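Local coordinates for putative uncharacterized protein (Bacteroides vulgatus, PDB 4F7A), which probably binds mucin O-glycans at the cell surface as a SusD-like nutrient-binding lipoprotein of the outer membrane, at residues Trp46-Asn51 and Thr82-Asn87. Sequence-based numbering, arbitrary orientation.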
ATOM      1  N   TRP A  46       5.062  -7.847 -11.995  1.00 13.45           N
ATOM      2  CA  TRP A  46       4.316  -7.459 -10.806  1.00 12.17           C
ATOM      3  C   TRP A  46       4.444  -8.508  -9.703  1.00 13.45           C
ATOM      4  O   TRP A  46       4.459  -8.163  -8.518  1.00 11.56           O
ATOM      5  CB  TRP A  46       2.844  -7.202 -11.142  1.00 11.61           C
ATOM      6  CG  TRP A  46       2.060  -6.786  -9.954  1.00  9.35           C
ATOM      7  CD1 TRP A  46       1.976  -5.525  -9.431  1.00 13.22           C
ATOM      8  CD2 TRP A  46       1.301  -7.634  -9.083  1.00 12.14           C
ATOM      9  NE1 TRP A  46       1.190  -5.529  -8.323  1.00 10.97           N
ATOM     10  CE2 TRP A  46       0.755  -6.807  -8.077  1.00 10.38           C
ATOM     11  CE3 TRP A  46       0.978  -8.994  -9.090  1.00 11.37           C
ATOM     12  CZ2 TRP A  46      -0.059  -7.306  -7.051  1.00 11.77           C
ATOM     13  CZ3 TRP A  46       0.137  -9.490  -8.069  1.00 12.01           C
ATOM     14  CH2 TRP A  46      -0.345  -8.647  -7.057  1.00 10.09           C
ATOM     15  N   GLN A  47       4.557  -9.782 -10.082  1.00 12.70           N
ATOM     16  CA  GLN A  47       4.604 -10.840  -9.092  1.00 14.37           C
ATOM     17  C   GLN A  47       5.766 -10.641  -8.120  1.00 15.67           C
ATOM     18  O   GLN A  47       5.596 -10.832  -6.920  1.00 13.74           O
ATOM     19  CB  GLN A  47       4.656 -12.227  -9.729  1.00 15.00           C
ATOM     20  CG  GLN A  47       4.661 -13.376  -8.680  1.00 16.46           C
ATOM     21  CD  GLN A  47       4.865 -14.755  -9.315  1.00 24.88           C
ATOM     22  OE1 GLN A  47       5.612 -14.887 -10.279  1.00 23.89           O
ATOM     23  NE2 GLN A  47       4.230 -15.781  -8.751  1.00 19.07           N
ATOM     24  N   THR A  48       6.933 -10.233  -8.628  1.00 15.51           N
ATOM     25  CA  THR A  48       8.090  -9.909  -7.744  1.00 15.35           C
ATOM     26  C   THR A  48       8.141  -8.465  -7.263  1.00 16.90           C
ATOM     27  O   THR A  48       8.702  -8.183  -6.205  1.00 17.49           O
ATOM     28  CB  THR A  48       9.450 -10.289  -8.407  1.00 15.36           C
ATOM     29  OG1 THR A  48       9.697  -9.435  -9.532  1.00 14.80           O
ATOM     30  CG2 THR A  48       9.450 -11.767  -8.872  1.00 17.90           C
ATOM     31  N   PHE A  49       7.571  -7.539  -8.030  1.00 15.39           N
ATOM     32  CA  PHE A  49       7.407  -6.129  -7.610  1.00 15.46           C
ATOM     33  C   PHE A  49       6.742  -6.069  -6.238  1.00 15.14           C
ATOM     34  O   PHE A  49       7.274  -5.491  -5.284  1.00 14.03           O
ATOM     35  CB  PHE A  49       6.546  -5.384  -8.663  1.00 13.29           C
ATOM     36  CG  PHE A  49       6.531  -3.859  -8.532  1.00 15.88           C
ATOM     37  CD1 PHE A  49       5.794  -3.224  -7.557  1.00 26.68           C
ATOM     38  CD2 PHE A  49       7.202  -3.070  -9.451  1.00 14.86           C
ATOM     39  CE1 PHE A  49       5.778  -1.825  -7.477  1.00 27.59           C
ATOM     40  CE2 PHE A  49       7.172  -1.694  -9.386  1.00 17.89           C
ATOM     41  CZ  PHE A  49       6.477  -1.070  -8.393  1.00 15.28           C
ATOM     42  N   GLN A  50       5.611  -6.750  -6.131  1.00 13.19           N
ATOM     43  CA  GLN A  50       4.785  -6.656  -4.952  1.00 14.48           C
ATOM     44  C   GLN A  50       4.246  -7.965  -4.375  1.00 13.65           C
ATOM     45  O   GLN A  50       4.148  -8.092  -3.149  1.00 14.96           O
ATOM     46  CB  GLN A  50       3.646  -5.694  -5.312  1.00 17.02           C
ATOM     47  CG  GLN A  50       2.446  -5.735  -4.496  1.00 18.96           C
ATOM     48  CD  GLN A  50       1.606  -4.459  -4.598  1.00 17.27           C
ATOM     49  OE1 GLN A  50       1.833  -3.557  -5.440  1.00 13.88           O
ATOM     50  NE2 GLN A  50       0.621  -4.402  -3.752  1.00 13.18           N
ATOM     51  N   ASN A  51       3.825  -8.913  -5.212  1.00 14.14           N
ATOM     52  CA  ASN A  51       3.049 -10.035  -4.681  1.00 14.17           C
ATOM     53  C   ASN A  51       3.851 -10.953  -3.773  1.00 14.70           C
ATOM     54  O   ASN A  51       3.343 -11.406  -2.735  1.00 15.26           O
ATOM     55  CB  ASN A  51       2.378 -10.854  -5.785  1.00 17.08           C
ATOM     56  CG  ASN A  51       1.264 -11.730  -5.257  1.00 16.03           C
ATOM     57  OD1 ASN A  51       1.278 -12.939  -5.473  1.00 16.15           O
ATOM     58  ND2 ASN A  51       0.273 -11.119  -4.544  1.00 14.80           N
ATOM     59  N   THR A  82      13.274  -8.987  -3.975  1.00 12.59           N
ATOM     60  CA  THR A  82      13.210  -7.777  -3.187  1.00 12.53           C
ATOM     61  C   THR A  82      13.661  -6.518  -3.930  1.00 12.74           C
ATOM     62  O   THR A  82      13.273  -5.414  -3.549  1.00 14.13           O
ATOM     63  CB  THR A  82      13.995  -7.902  -1.868  1.00 13.12           C
ATOM     64  OG1 THR A  82      15.378  -8.053  -2.156  1.00 14.46           O
ATOM     65  CG2 THR A  82      13.459  -9.080  -0.993  1.00 13.07           C
ATOM     66  N   ALA A  83      14.466  -6.671  -4.982  1.00 12.36           N
ATOM     67  CA  ALA A  83      14.939  -5.530  -5.757  1.00 11.79           C
ATOM     68  C   ALA A  83      13.912  -5.020  -6.775  1.00 14.95           C
ATOM     69  O   ALA A  83      14.098  -3.952  -7.372  1.00 13.16           O
ATOM     70  CB  ALA A  83      16.222  -5.914  -6.513  1.00 10.30           C
ATOM     71  N   SER A  84      12.860  -5.798  -7.023  1.00 14.38           N
ATOM     72  CA  SER A  84      11.992  -5.540  -8.158  1.00 14.90           C
ATOM     73  C   SER A  84      11.244  -4.212  -8.138  1.00 13.71           C
ATOM     74  O   SER A  84      11.160  -3.543  -9.168  1.00 13.38           O
ATOM     75  CB  SER A  84      11.017  -6.700  -8.360  1.00 17.49           C
ATOM     76  OG  SER A  84      11.710  -7.789  -8.939  1.00 17.25           O
ATOM     77  N   ALA A  85      10.706  -3.818  -6.989  1.00 11.72           N
ATOM     78  CA  ALA A  85       9.971  -2.554  -6.904  1.00 13.59           C
ATOM     79  C   ALA A  85      10.906  -1.401  -7.330  1.00 15.66           C
ATOM     80  O   ALA A  85      10.557  -0.567  -8.179  1.00 13.65           O
ATOM     81  CB  ALA A  85       9.423  -2.346  -5.500  1.00 12.70           C
ATOM     82  N   TRP A  86      12.116  -1.401  -6.775  1.00 13.77           N
ATOM     83  CA  TRP A  86      13.151  -0.433  -7.166  1.00 12.65           C
ATOM     84  C   TRP A  86      13.448  -0.493  -8.679  1.00 14.20           C
ATOM     85  O   TRP A  86      13.322   0.515  -9.392  1.00 14.16           O
ATOM     86  CB  TRP A  86      14.460  -0.678  -6.370  1.00 13.25           C
ATOM     87  CG  TRP A  86      15.526   0.331  -6.682  1.00 12.87           C
ATOM     88  CD1 TRP A  86      16.293   0.384  -7.809  1.00 15.86           C
ATOM     89  CD2 TRP A  86      15.951   1.426  -5.854  1.00 13.60           C
ATOM     90  NE1 TRP A  86      17.155   1.455  -7.741  1.00 17.54           N
ATOM     91  CE2 TRP A  86      16.960   2.113  -6.554  1.00 15.69           C
ATOM     92  CE3 TRP A  86      15.570   1.893  -4.590  1.00 12.96           C
ATOM     93  CZ2 TRP A  86      17.601   3.248  -6.038  1.00 17.67           C
ATOM     94  CZ3 TRP A  86      16.197   3.061  -4.083  1.00 14.57           C
ATOM     95  CH2 TRP A  86      17.198   3.707  -4.803  1.00 16.06           C
ATOM     96  N   ASN A  87      13.795  -1.679  -9.163  1.00 14.56           N
ATOM     97  CA  ASN A  87      14.318  -1.828 -10.521  1.00 14.09           C
ATOM     98  C   ASN A  87      13.290  -1.406 -11.589  1.00 15.73           C
ATOM     99  O   ASN A  87      13.590  -0.626 -12.509  1.00 15.94           O
ATOM    100  CB  ASN A  87      14.754  -3.272 -10.780  1.00 12.08           C
ATOM    101  CG  ASN A  87      15.969  -3.699  -9.955  1.00 14.90           C
ATOM    102  OD1 ASN A  87      16.684  -2.863  -9.390  1.00 16.31           O
ATOM    103  ND2 ASN A  87      16.210  -5.022  -9.889  1.00 14.96           N
TER
HETATM  104  O   HOH W   1      10.149  -5.647  -4.877  1.00 13.86           O
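Phe49 lays one face of its ring over the backbone of Ala85, whose CA sits 3.8 Å from the ring centroid and only 12° off the ring normal, a CH-pi contact. The ring reaches this place because CG stands anti to the backbone N (chi1 -168°), which carries it out from helix 44-51 alongside helix 84-104. Alanine suits the spot: its small methyl lets the backbones close to 4.5 Å between the CA atoms of Phe49 and Ala85, and CB still meets ring atom CE1 of Phe49. One residue earlier in each segment, Thr48 OG1, set between its backbone N and carbonyl carbon (chi1 68°), and Ser84 OG, on a CB directed toward Thr48's helix, share a 2.7 Å hydrogen bond in which either may donate; both side chains are short enough for this close approach. Ser84 OG also bonds Gly80 O. A water links the backbones, donating to Phe49 O at 2.9 Å and accepting from Ala85 N at 2.8 Å. Replacing Phe49 with an alanine is likely to leave the Ala85 backbone without its aromatic cover and open a gap beside Tyr88 and Arg127. In this TPR-like fold, small Ser84 and Ala85 thus permit the close approach, while water bridges buried backbone groups that remain apart.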